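Local coordinates for protein glycine cleavage system transcriptional repressor, putative (Vibrio cholerae, PDB 1U8S) that probably represses transcription of glycine cleavage system genes and carries two ACT domains, which may sense a small ligand such as an amino acid, at residues T4-D15 with K44-G54; K103-F114 with Q140-R148. All coordinates share one frame; numbering follows the deposited sequence.

Overall arrangement
The chain folds as two ACT domains in series, and each contact belongs to one of them, on opposite sides of the chain's centre; their own centres lie about 26 Å apart. Interaction 1 joins the two middle strands of the first domain's four-stranded antiparallel sheet, edge to edge, through backbone hydrogen bonds. Interaction 2 belongs to the second domain and works perpendicular to the sheet: helix 107-114 lies on strand 141-148, the counterpart of strand 45-54, and apolar side chains do the joining. Both are largely buried. Both also reach the second subunit, interaction 1 with charged, hydroxyl and apolar side chains, interaction 2 through Lys103 and helix residues such as Thr107, Glu108 and Gln112.

Interaction 1: residues T4-D15 with K44-G54; sequences TQHLVITAVGTD and KEFTLLMLISG
Leu7 and Ile52 face each other as an antiparallel hydrogen-bonded pair, their side chains side by side, Leu7 CB 3.8 Å from Ile52 CG1. Ile52 places CG1 between its backbone N and carbonyl carbon (chi1 64°), and from there CD1 reaches diagonally along the sheet to Ile9 CD1, 3.8 Å off, while staying against Leu7 CD2. Ile9 also pairs with Met50, and the nearly straight bond from Ile9 N to Met50 O measures 2.6 Å. On the other face, Leu51 has CG anti to its backbone N (chi1 169°), which lays CD1 against Val8 CG2 at 4.0 Å. Next along that same face, Ser53 CB sits squarely over the His6 ring in a CH-pi contact, 3.9 Å from its centroid. At the far end Asp15 N donates to Lys44 O at 3.0 Å, and Glu45 curls back toward the backbone of Gly13 and Thr14; its carboxylate is held by Lys80 and Thr82 of the second subunit. Thr10 OG1 bonds its own counterpart in that subunit. These are the central strands of an ACT-domain sheet. Strand 33-42 flanks 45-54 and strand 76-82 flanks 5-14; the face with Leu7, Ile9, Leu48 and Ile52 packs under helices 19-28 and 56-71, while Thr10, Val12 and Leu49 meet the second subunit.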
loop_
_atom_site.group_PDB
_atom_site.type_symbol
_atom_site.label_atom_id
_atom_site.label_comp_id
_atom_site.label_asym_id
_atom_site.label_seq_id
_atom_site.Cartn_x
_atom_site.Cartn_y
_atom_site.Cartn_z
ATOM N N THR B 4 -22.736 1.894 10.720
ATOM C CA THR B 4 -21.282 1.808 10.593
ATOM C C THR B 4 -20.739 2.622 9.413
ATOM O O THR B 4 -20.996 2.300 8.250
ATOM C CB THR B 4 -20.817 0.326 10.486
ATOM O OG1 THR B 4 -21.723 -0.408 9.654
ATOM C CG2 THR B 4 -20.773 -0.324 11.869
ATOM N N GLN B 5 -19.993 3.680 9.732
ATOM C CA GLN B 5 -19.410 4.570 8.726
ATOM C C GLN B 5 -17.929 4.266 8.417
ATOM O O GLN B 5 -17.140 3.954 9.314
ATOM C CB GLN B 5 -19.559 6.022 9.187
ATOM C CG GLN B 5 -18.882 7.032 8.283
ATOM C CD GLN B 5 -19.526 7.128 6.912
ATOM O OE1 GLN B 5 -18.952 7.704 5.985
ATOM N NE2 GLN B 5 -20.728 6.580 6.779
ATOM N N HIS B 6 -17.564 4.366 7.142
ATOM C CA HIS B 6 -16.203 4.086 6.703
ATOM C C HIS B 6 -15.433 5.347 6.375
ATOM O O HIS B 6 -15.993 6.309 5.857
ATOM C CB HIS B 6 -16.210 3.184 5.469
ATOM C CG HIS B 6 -16.805 1.833 5.704
ATOM N ND1 HIS B 6 -18.102 1.655 6.136
ATOM C CD2 HIS B 6 -16.293 0.591 5.535
ATOM C CE1 HIS B 6 -18.363 0.362 6.219
ATOM N NE2 HIS B 6 -17.282 -0.305 5.859
ATOM N N LEU B 7 -14.134 5.321 6.657
ATOM C CA LEU B 7 -13.257 6.455 6.400
ATOM C C LEU B 7 -11.953 5.954 5.791
ATOM O O LEU B 7 -11.503 4.842 6.088
ATOM C CB LEU B 7 -12.959 7.193 7.710
ATOM C CG LEU B 7 -12.046 8.418 7.657
ATOM C CD1 LEU B 7 -12.751 9.549 6.932
ATOM C CD2 LEU B 7 -11.688 8.859 9.063
ATOM N N VAL B 8 -11.356 6.774 4.934
ATOM C CA VAL B 8 -10.098 6.427 4.297
ATOM C C VAL B 8 -9.025 7.366 4.811
ATOM O O VAL B 8 -9.198 8.584 4.805
ATOM C CB VAL B 8 -10.175 6.557 2.767
ATOM C CG1 VAL B 8 -8.778 6.556 2.186
ATOM C CG2 VAL B 8 -10.979 5.405 2.189
ATOM N N ILE B 9 -7.915 6.799 5.259
ATOM C CA ILE B 9 -6.830 7.607 5.789
ATOM C C ILE B 9 -5.524 7.489 5.003
ATOM O O ILE B 9 -5.127 6.407 4.569
ATOM C CB ILE B 9 -6.544 7.248 7.262
ATOM C CG1 ILE B 9 -7.771 7.547 8.124
ATOM C CG2 ILE B 9 -5.350 8.045 7.771
ATOM C CD1 ILE B 9 -7.630 7.068 9.568
ATOM N N THR B 10 -4.869 8.629 4.832
ATOM C CA THR B 10 -3.602 8.708 4.142
ATOM C C THR B 10 -2.651 9.450 5.069
ATOM O O THR B 10 -3.012 10.474 5.642
ATOM C CB THR B 10 -3.734 9.481 2.816
ATOM O OG1 THR B 10 -3.873 8.549 1.737
ATOM C CG2 THR B 10 -2.519 10.349 2.576
ATOM N N ALA B 11 -1.434 8.940 5.214
ATOM C CA ALA B 11 -0.461 9.585 6.084
ATOM C C ALA B 11 0.979 9.427 5.609
ATOM O O ALA B 11 1.372 8.380 5.105
ATOM C CB ALA B 11 -0.604 9.044 7.499
ATOM N N VAL B 12 1.761 10.487 5.773
ATOM C CA VAL B 12 3.161 10.476 5.380
ATOM C C VAL B 12 3.930 11.202 6.460
ATOM O O VAL B 12 3.608 12.335 6.813
ATOM C CB VAL B 12 3.391 11.206 4.050
ATOM C CG1 VAL B 12 4.830 10.996 3.584
ATOM C CG2 VAL B 12 2.423 10.700 3.023
ATOM N N GLY B 13 4.945 10.542 6.996
ATOM C CA GLY B 13 5.739 11.156 8.038
ATOM C C GLY B 13 7.114 10.536 8.113
ATOM O O GLY B 13 7.332 9.397 7.682
ATOM N N THR B 14 8.056 11.297 8.649
ATOM C CA THR B 14 9.406 10.801 8.786
ATOM C C THR B 14 9.314 9.549 9.641
ATOM O O THR B 14 8.871 9.596 10.793
ATOM C CB THR B 14 10.316 11.826 9.477
ATOM O OG1 THR B 14 10.234 13.079 8.787
ATOM C CG2 THR B 14 11.754 11.342 9.453
ATOM N N ASP B 15 9.721 8.430 9.057
ATOM C CA ASP B 15 9.689 7.156 9.747
ATOM C C ASP B 15 10.534 7.149 11.016
ATOM O O ASP B 15 11.726 7.441 10.996
ATOM C CB ASP B 15 10.149 6.041 8.806
ATOM C CG ASP B 15 10.102 4.669 9.457
ATOM O OD1 ASP B 15 9.037 4.324 10.012
ATOM O OD2 ASP B 15 11.126 3.939 9.403
ATOM N N LYS B 44 12.989 7.869 3.501
ATOM C CA LYS B 44 13.132 7.833 4.951
ATOM C C LYS B 44 11.725 7.987 5.534
ATOM O O LYS B 44 11.557 8.106 6.749
ATOM C CB LYS B 44 14.012 8.988 5.431
ATOM C CG LYS B 44 15.338 9.128 4.694
ATOM C CD LYS B 44 16.258 7.930 4.919
ATOM C CE LYS B 44 17.591 8.111 4.188
ATOM N NZ LYS B 44 18.566 6.997 4.456
ATOM N N GLU B 45 10.720 7.950 4.657
ATOM C CA GLU B 45 9.326 8.138 5.053
ATOM C C GLU B 45 8.481 6.907 5.385
ATOM O O GLU B 45 8.692 5.803 4.871
ATOM C CB GLU B 45 8.583 8.928 3.969
ATOM C CG GLU B 45 9.341 10.116 3.435
ATOM C CD GLU B 45 9.728 11.095 4.524
ATOM O OE1 GLU B 45 10.872 11.587 4.480
ATOM O OE2 GLU B 45 8.891 11.374 5.411
ATOM N N PHE B 46 7.499 7.137 6.244
ATOM C CA PHE B 46 6.545 6.120 6.658
ATOM C C PHE B 46 5.283 6.490 5.873
ATOM O O PHE B 46 4.764 7.596 6.024
ATOM C CB PHE B 46 6.314 6.233 8.179
ATOM C CG PHE B 46 5.024 5.618 8.661
ATOM C CD1 PHE B 46 4.930 4.253 8.912
ATOM C CD2 PHE B 46 3.895 6.413 8.872
ATOM C CE1 PHE B 46 3.726 3.684 9.370
ATOM C CE2 PHE B 46 2.688 5.856 9.328
ATOM C CZ PHE B 46 2.609 4.490 9.576
ATOM N N THR B 47 4.812 5.597 5.008
ATOM C CA THR B 47 3.608 5.888 4.230
ATOM C C THR B 47 2.538 4.860 4.546
ATOM O O THR B 47 2.809 3.652 4.576
ATOM C CB THR B 47 3.876 5.899 2.694
ATOM O OG1 THR B 47 4.305 4.607 2.267
ATOM C CG2 THR B 47 4.955 6.897 2.350
ATOM N N LEU B 48 1.319 5.349 4.754
ATOM C CA LEU B 48 0.186 4.504 5.112
ATOM C C LEU B 48 -1.155 4.774 4.401
ATOM O O LEU B 48 -1.616 5.914 4.325
ATOM C CB LEU B 48 -0.030 4.623 6.613
ATOM C CG LEU B 48 -1.351 4.119 7.151
ATOM C CD1 LEU B 48 -1.214 2.662 7.485
ATOM C CD2 LEU B 48 -1.719 4.904 8.398
ATOM N N LEU B 49 -1.770 3.710 3.885
ATOM C CA LEU B 49 -3.091 3.805 3.266
ATOM C C LEU B 49 -3.943 3.048 4.250
ATOM O O LEU B 49 -3.550 1.969 4.675
ATOM C CB LEU B 49 -3.149 3.089 1.918
ATOM C CG LEU B 49 -2.318 3.737 0.818
ATOM C CD1 LEU B 49 -2.577 3.035 -0.517
ATOM C CD2 LEU B 49 -2.662 5.240 0.746
ATOM N N MET B 50 -5.090 3.590 4.634
ATOM C CA MET B 50 -5.909 2.860 5.590
ATOM C C MET B 50 -7.397 3.129 5.446
ATOM O O MET B 50 -7.809 4.219 5.064
ATOM C CB MET B 50 -5.451 3.168 7.019
ATOM C CG MET B 50 -6.105 2.314 8.082
ATOM S SD MET B 50 -5.536 2.734 9.757
ATOM C CE MET B 50 -4.059 1.695 9.907
ATOM N N LEU B 51 -8.189 2.105 5.744
ATOM C CA LEU B 51 -9.645 2.160 5.671
ATOM C C LEU B 51 -10.211 1.686 7.000
ATOM O O LEU B 51 -10.019 0.540 7.392
ATOM C CB LEU B 51 -10.156 1.250 4.550
ATOM C CG LEU B 51 -11.669 1.043 4.567
ATOM C CD1 LEU B 51 -12.339 2.387 4.372
ATOM C CD2 LEU B 51 -12.089 0.048 3.495
ATOM N N ILE B 52 -10.915 2.568 7.691
ATOM C CA ILE B 52 -11.476 2.209 8.977
ATOM C C ILE B 52 -12.981 2.390 8.939
ATOM O O ILE B 52 -13.518 3.019 8.035
ATOM C CB ILE B 52 -10.891 3.093 10.119
ATOM C CG1 ILE B 52 -11.284 4.554 9.902
ATOM C CG2 ILE B 52 -9.361 2.977 10.152
ATOM C CD1 ILE B 52 -10.793 5.486 11.001
ATOM N N SER B 53 -13.658 1.822 9.927
ATOM C CA SER B 53 -15.103 1.931 10.025
ATOM C C SER B 53 -15.444 2.106 11.498
ATOM O O SER B 53 -14.690 1.685 12.371
ATOM C CB SER B 53 -15.771 0.669 9.484
ATOM O OG SER B 53 -15.466 -0.443 10.305
ATOM N N GLY B 54 -16.575 2.739 11.770
ATOM C CA GLY B 54 -16.993 2.943 13.144
ATOM C C GLY B 54 -18.311 3.679 13.151
ATOM O O GLY B 54 -18.908 3.899 12.099
#

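Interaction 2: residues K103-F114 with Q140-R148; sequences KLGLTEKFTQFF and QFHIAISAR
The Phe141 ring carries Lys103 CB over one face, 3.5 Å from the ring centroid and 16° off the normal, a CH-pi contact, while Thr107 OG1 approaches its edge in the ring plane, 3.4 Å from Phe141 CE2. Phe114, at the other end of the contact, is sandwiched: Phe113 CD2 lies over the centre of one face, Ala147 CB is over the opposite face near the rim, and Ile145 CD1 comes in at the edge. Ile145 also brings CG2 to 3.6 Å from Phe114 CE2, the two side chains sliding past each other in opposite directions. Lys103 holds CG between its backbone N and carbonyl carbon (chi1 79°) and then runs out straight, so that CD follows the rim of the Phe141 ring and the amino group leads away, toward a weak hydrogen bond with Thr28 O of the second subunit. Between the two aromatic ends, Ile143 pushes CD1 up toward Leu106 and Thr107, 3.3 Å from Thr107 OG1, and touches Leu106 CG and Phe110 CD2 at 4.0 Å each. Phe110 CB in turn rests on Ile145 CD1. Phe141, Ile143, Ile145 and Ala147 thus form an apolar strip beneath the helix and the Lys103 that precedes it; the helix runs nearly parallel to the strand, 20° apart and 9.8 Å between axes. With only carbon surfaces and one threonine hydroxyl meeting, the helix is held to the ACT-domain sheet by shape and hydrophobic burial, and directional polar bonding plays no part between these segments.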
loop_
_atom_site.group_PDB
_atom_site.type_symbol
_atom_site.label_atom_id
_atom_site.label_comp_id
_atom_site.label_asym_id
_atom_site.label_seq_id
_atom_site.Cartn_x
_atom_site.Cartn_y
_atom_site.Cartn_z
ATOM N N LYS B 103 10.303 4.289 -23.587
ATOM C CA LYS B 103 9.381 4.380 -22.466
ATOM C C LYS B 103 8.109 5.139 -22.835
ATOM O O LYS B 103 7.141 5.138 -22.080
ATOM C CB LYS B 103 10.053 5.045 -21.260
ATOM C CG LYS B 103 10.150 6.563 -21.318
ATOM C CD LYS B 103 10.435 7.126 -19.928
ATOM C CE LYS B 103 10.363 8.649 -19.887
ATOM N NZ LYS B 103 10.513 9.168 -18.494
ATOM N N LEU B 104 8.114 5.763 -24.006
ATOM C CA LEU B 104 6.982 6.553 -24.483
ATOM C C LEU B 104 5.575 5.947 -24.308
ATOM O O LEU B 104 5.172 5.052 -25.052
ATOM C CB LEU B 104 7.202 6.906 -25.957
ATOM C CG LEU B 104 6.440 8.097 -26.546
ATOM C CD1 LEU B 104 6.840 9.379 -25.817
ATOM C CD2 LEU B 104 6.750 8.211 -28.038
ATOM N N GLY B 105 4.843 6.456 -23.318
ATOM C CA GLY B 105 3.477 6.023 -23.047
ATOM C C GLY B 105 3.213 4.542 -22.878
ATOM O O GLY B 105 2.076 4.094 -23.015
ATOM N N LEU B 106 4.262 3.795 -22.554
ATOM C CA LEU B 106 4.194 2.352 -22.374
ATOM C C LEU B 106 3.542 1.878 -21.072
ATOM O O LEU B 106 2.730 0.943 -21.083
ATOM C CB LEU B 106 5.608 1.776 -22.463
ATOM C CG LEU B 106 5.735 0.262 -22.607
ATOM C CD1 LEU B 106 5.223 -0.148 -23.982
ATOM C CD2 LEU B 106 7.190 -0.148 -22.425
ATOM N N THR B 107 3.896 2.505 -19.952
ATOM C CA THR B 107 3.343 2.097 -18.670
ATOM C C THR B 107 1.820 2.123 -18.633
ATOM O O THR B 107 1.198 1.165 -18.182
ATOM C CB THR B 107 3.882 2.958 -17.499
ATOM O OG1 THR B 107 5.305 2.820 -17.413
ATOM C CG2 THR B 107 3.271 2.493 -16.178
ATOM N N GLU B 108 1.209 3.205 -19.109
ATOM C CA GLU B 108 -0.250 3.312 -19.085
ATOM C C GLU B 108 -0.947 2.299 -19.996
ATOM O O GLU B 108 -2.153 2.071 -19.879
ATOM C CB GLU B 108 -0.684 4.739 -19.435
ATOM C CG GLU B 108 0.003 5.306 -20.655
ATOM C CD GLU B 108 1.050 6.352 -20.306
ATOM O OE1 GLU B 108 1.971 6.039 -19.513
ATOM O OE2 GLU B 108 0.948 7.486 -20.834
ATOM N N LYS B 109 -0.184 1.699 -20.903
ATOM C CA LYS B 109 -0.711 0.673 -21.803
ATOM C C LYS B 109 -0.955 -0.564 -20.944
ATOM O O LYS B 109 -1.960 -1.257 -21.084
ATOM C CB LYS B 109 0.320 0.347 -22.888
ATOM C CG LYS B 109 0.474 1.428 -23.943
ATOM C CD LYS B 109 -0.320 1.085 -25.196
ATOM C CE LYS B 109 -0.523 2.302 -26.070
ATOM N NZ LYS B 109 0.722 3.106 -26.102
ATOM N N PHE B 110 -0.023 -0.819 -20.032
ATOM C CA PHE B 110 -0.116 -1.967 -19.150
ATOM C C PHE B 110 -1.095 -1.804 -18.012
ATOM O O PHE B 110 -1.700 -2.784 -17.592
ATOM C CB PHE B 110 1.276 -2.355 -18.673
ATOM C CG PHE B 110 2.068 -3.071 -19.735
ATOM C CD1 PHE B 110 1.766 -4.396 -20.068
ATOM C CD2 PHE B 110 3.032 -2.400 -20.486
ATOM C CE1 PHE B 110 2.396 -5.032 -21.127
ATOM C CE2 PHE B 110 3.672 -3.034 -21.554
ATOM C CZ PHE B 110 3.351 -4.351 -21.875
ATOM N N THR B 111 -1.287 -0.583 -17.525
ATOM C CA THR B 111 -2.259 -0.381 -16.470
ATOM C C THR B 111 -3.615 -0.525 -17.140
ATOM O O THR B 111 -4.536 -1.113 -16.581
ATOM C CB THR B 111 -2.131 1.021 -15.793
ATOM O OG1 THR B 111 -2.344 2.061 -16.752
ATOM C CG2 THR B 111 -0.756 1.181 -15.167
ATOM N N GLN B 112 -3.732 -0.009 -18.359
ATOM C CA GLN B 112 -4.989 -0.113 -19.097
ATOM C C GLN B 112 -5.334 -1.592 -19.321
ATOM O O GLN B 112 -6.502 -1.986 -19.283
ATOM C CB GLN B 112 -4.869 0.616 -20.437
ATOM C CG GLN B 112 -6.154 0.723 -21.255
ATOM C CD GLN B 112 -7.251 1.565 -20.587
ATOM O OE1 GLN B 112 -8.024 2.250 -21.277
ATOM N NE2 GLN B 112 -7.339 1.506 -19.252
ATOM N N PHE B 113 -4.310 -2.408 -19.549
ATOM C CA PHE B 113 -4.497 -3.839 -19.762
ATOM C C PHE B 113 -5.267 -4.448 -18.596
ATOM O O PHE B 113 -6.130 -5.308 -18.792
ATOM C CB PHE B 113 -3.139 -4.529 -19.881
ATOM C CG PHE B 113 -3.217 -6.033 -19.950
ATOM C CD1 PHE B 113 -3.619 -6.672 -21.119
ATOM C CD2 PHE B 113 -2.881 -6.807 -18.843
ATOM C CE1 PHE B 113 -3.684 -8.053 -21.192
ATOM C CE2 PHE B 113 -2.940 -8.199 -18.896
ATOM C CZ PHE B 113 -3.342 -8.824 -20.075
ATOM N N PHE B 114 -4.945 -4.013 -17.382
ATOM C CA PHE B 114 -5.620 -4.531 -16.202
ATOM C C PHE B 114 -6.962 -3.871 -15.978
ATOM O O PHE B 114 -7.883 -4.495 -15.461
ATOM C CB PHE B 114 -4.727 -4.372 -14.976
ATOM C CG PHE B 114 -3.513 -5.241 -15.023
ATOM C CD1 PHE B 114 -3.645 -6.626 -15.025
ATOM C CD2 PHE B 114 -2.247 -4.686 -15.145
ATOM C CE1 PHE B 114 -2.531 -7.450 -15.156
ATOM C CE2 PHE B 114 -1.122 -5.500 -15.276
ATOM C CZ PHE B 114 -1.261 -6.882 -15.284
ATOM N N GLN B 140 17.506 1.214 -20.774
ATOM C CA GLN B 140 16.291 0.411 -20.842
ATOM C C GLN B 140 15.244 0.855 -19.821
ATOM O O GLN B 140 15.577 1.398 -18.765
ATOM C CB GLN B 140 16.611 -1.066 -20.631
ATOM C CG GLN B 140 16.898 -1.827 -21.911
ATOM C CD GLN B 140 17.163 -3.291 -21.645
ATOM O OE1 GLN B 140 16.346 -3.979 -21.037
ATOM N NE2 GLN B 140 18.312 -3.777 -22.095
ATOM N N PHE B 141 13.978 0.618 -20.145
ATOM C CA PHE B 141 12.877 0.992 -19.267
ATOM C C PHE B 141 12.206 -0.280 -18.736
ATOM O O PHE B 141 11.817 -1.139 -19.529
ATOM C CB PHE B 141 11.867 1.829 -20.055
ATOM C CG PHE B 141 10.841 2.509 -19.195
ATOM C CD1 PHE B 141 11.202 3.566 -18.363
ATOM C CD2 PHE B 141 9.516 2.093 -19.212
ATOM C CE1 PHE B 141 10.258 4.199 -17.563
ATOM C CE2 PHE B 141 8.568 2.719 -18.414
ATOM C CZ PHE B 141 8.943 3.776 -17.587
ATOM N N HIS B 142 12.086 -0.403 -17.411
ATOM C CA HIS B 142 11.459 -1.581 -16.795
ATOM C C HIS B 142 10.177 -1.252 -16.023
ATOM O O HIS B 142 10.149 -0.345 -15.187
ATOM C CB HIS B 142 12.419 -2.297 -15.824
ATOM C CG HIS B 142 13.657 -2.847 -16.465
ATOM N ND1 HIS B 142 14.440 -3.810 -15.862
ATOM C CD2 HIS B 142 14.267 -2.553 -17.640
ATOM C CE1 HIS B 142 15.475 -4.085 -16.636
ATOM N NE2 HIS B 142 15.395 -3.335 -17.721
ATOM N N ILE B 143 9.121 -2.005 -16.300
ATOM C CA ILE B 143 7.837 -1.826 -15.621
ATOM C C ILE B 143 7.588 -3.053 -14.744
ATOM O O ILE B 143 7.832 -4.183 -15.159
ATOM C CB ILE B 143 6.668 -1.676 -16.652
ATOM C CG1 ILE B 143 6.884 -0.412 -17.499
ATOM C CG2 ILE B 143 5.318 -1.605 -15.935
ATOM C CD1 ILE B 143 5.833 -0.188 -18.597
ATOM N N ALA B 144 7.134 -2.831 -13.518
ATOM C CA ALA B 144 6.829 -3.939 -12.605
ATOM C C ALA B 144 5.466 -3.684 -11.971
ATOM O O ALA B 144 5.264 -2.675 -11.292
ATOM C CB ALA B 144 7.898 -4.067 -11.526
ATOM N N ILE B 145 4.540 -4.602 -12.199
ATOM C CA ILE B 145 3.188 -4.467 -11.676
ATOM C C ILE B 145 2.753 -5.707 -10.901
ATOM O O ILE B 145 3.063 -6.837 -11.292
ATOM C CB ILE B 145 2.167 -4.249 -12.842
ATOM C CG1 ILE B 145 2.399 -2.882 -13.500
ATOM C CG2 ILE B 145 0.722 -4.403 -12.329
ATOM C CD1 ILE B 145 1.722 -2.723 -14.854
ATOM N N SER B 146 2.027 -5.496 -9.809
ATOM C CA SER B 146 1.495 -6.605 -9.016
ATOM C C SER B 146 -0.007 -6.430 -9.010
ATOM O O SER B 146 -0.505 -5.350 -8.687
ATOM C CB SER B 146 2.026 -6.579 -7.577
ATOM O OG SER B 146 3.369 -7.040 -7.540
ATOM N N ALA B 147 -0.732 -7.481 -9.372
ATOM C CA ALA B 147 -2.183 -7.382 -9.402
ATOM C C ALA B 147 -2.824 -8.622 -8.823
ATOM O O ALA B 147 -2.252 -9.705 -8.844
ATOM C CB ALA B 147 -2.674 -7.155 -10.823
ATOM N N ARG B 148 -4.027 -8.450 -8.301
ATOM C CA ARG B 148 -4.742 -9.545 -7.695
ATOM C C ARG B 148 -5.968 -9.919 -8.504
ATOM O O ARG B 148 -6.762 -9.057 -8.875
ATOM C CB ARG B 148 -5.140 -9.158 -6.274
ATOM C CG ARG B 148 -3.945 -8.905 -5.371
ATOM C CD ARG B 148 -4.381 -8.388 -4.020
ATOM N NE ARG B 148 -3.263 -8.199 -3.102
ATOM C CZ ARG B 148 -3.372 -7.648 -1.897
ATOM N NH1 ARG B 148 -4.559 -7.227 -1.464
ATOM N NH2 ARG B 148 -2.295 -7.513 -1.130
#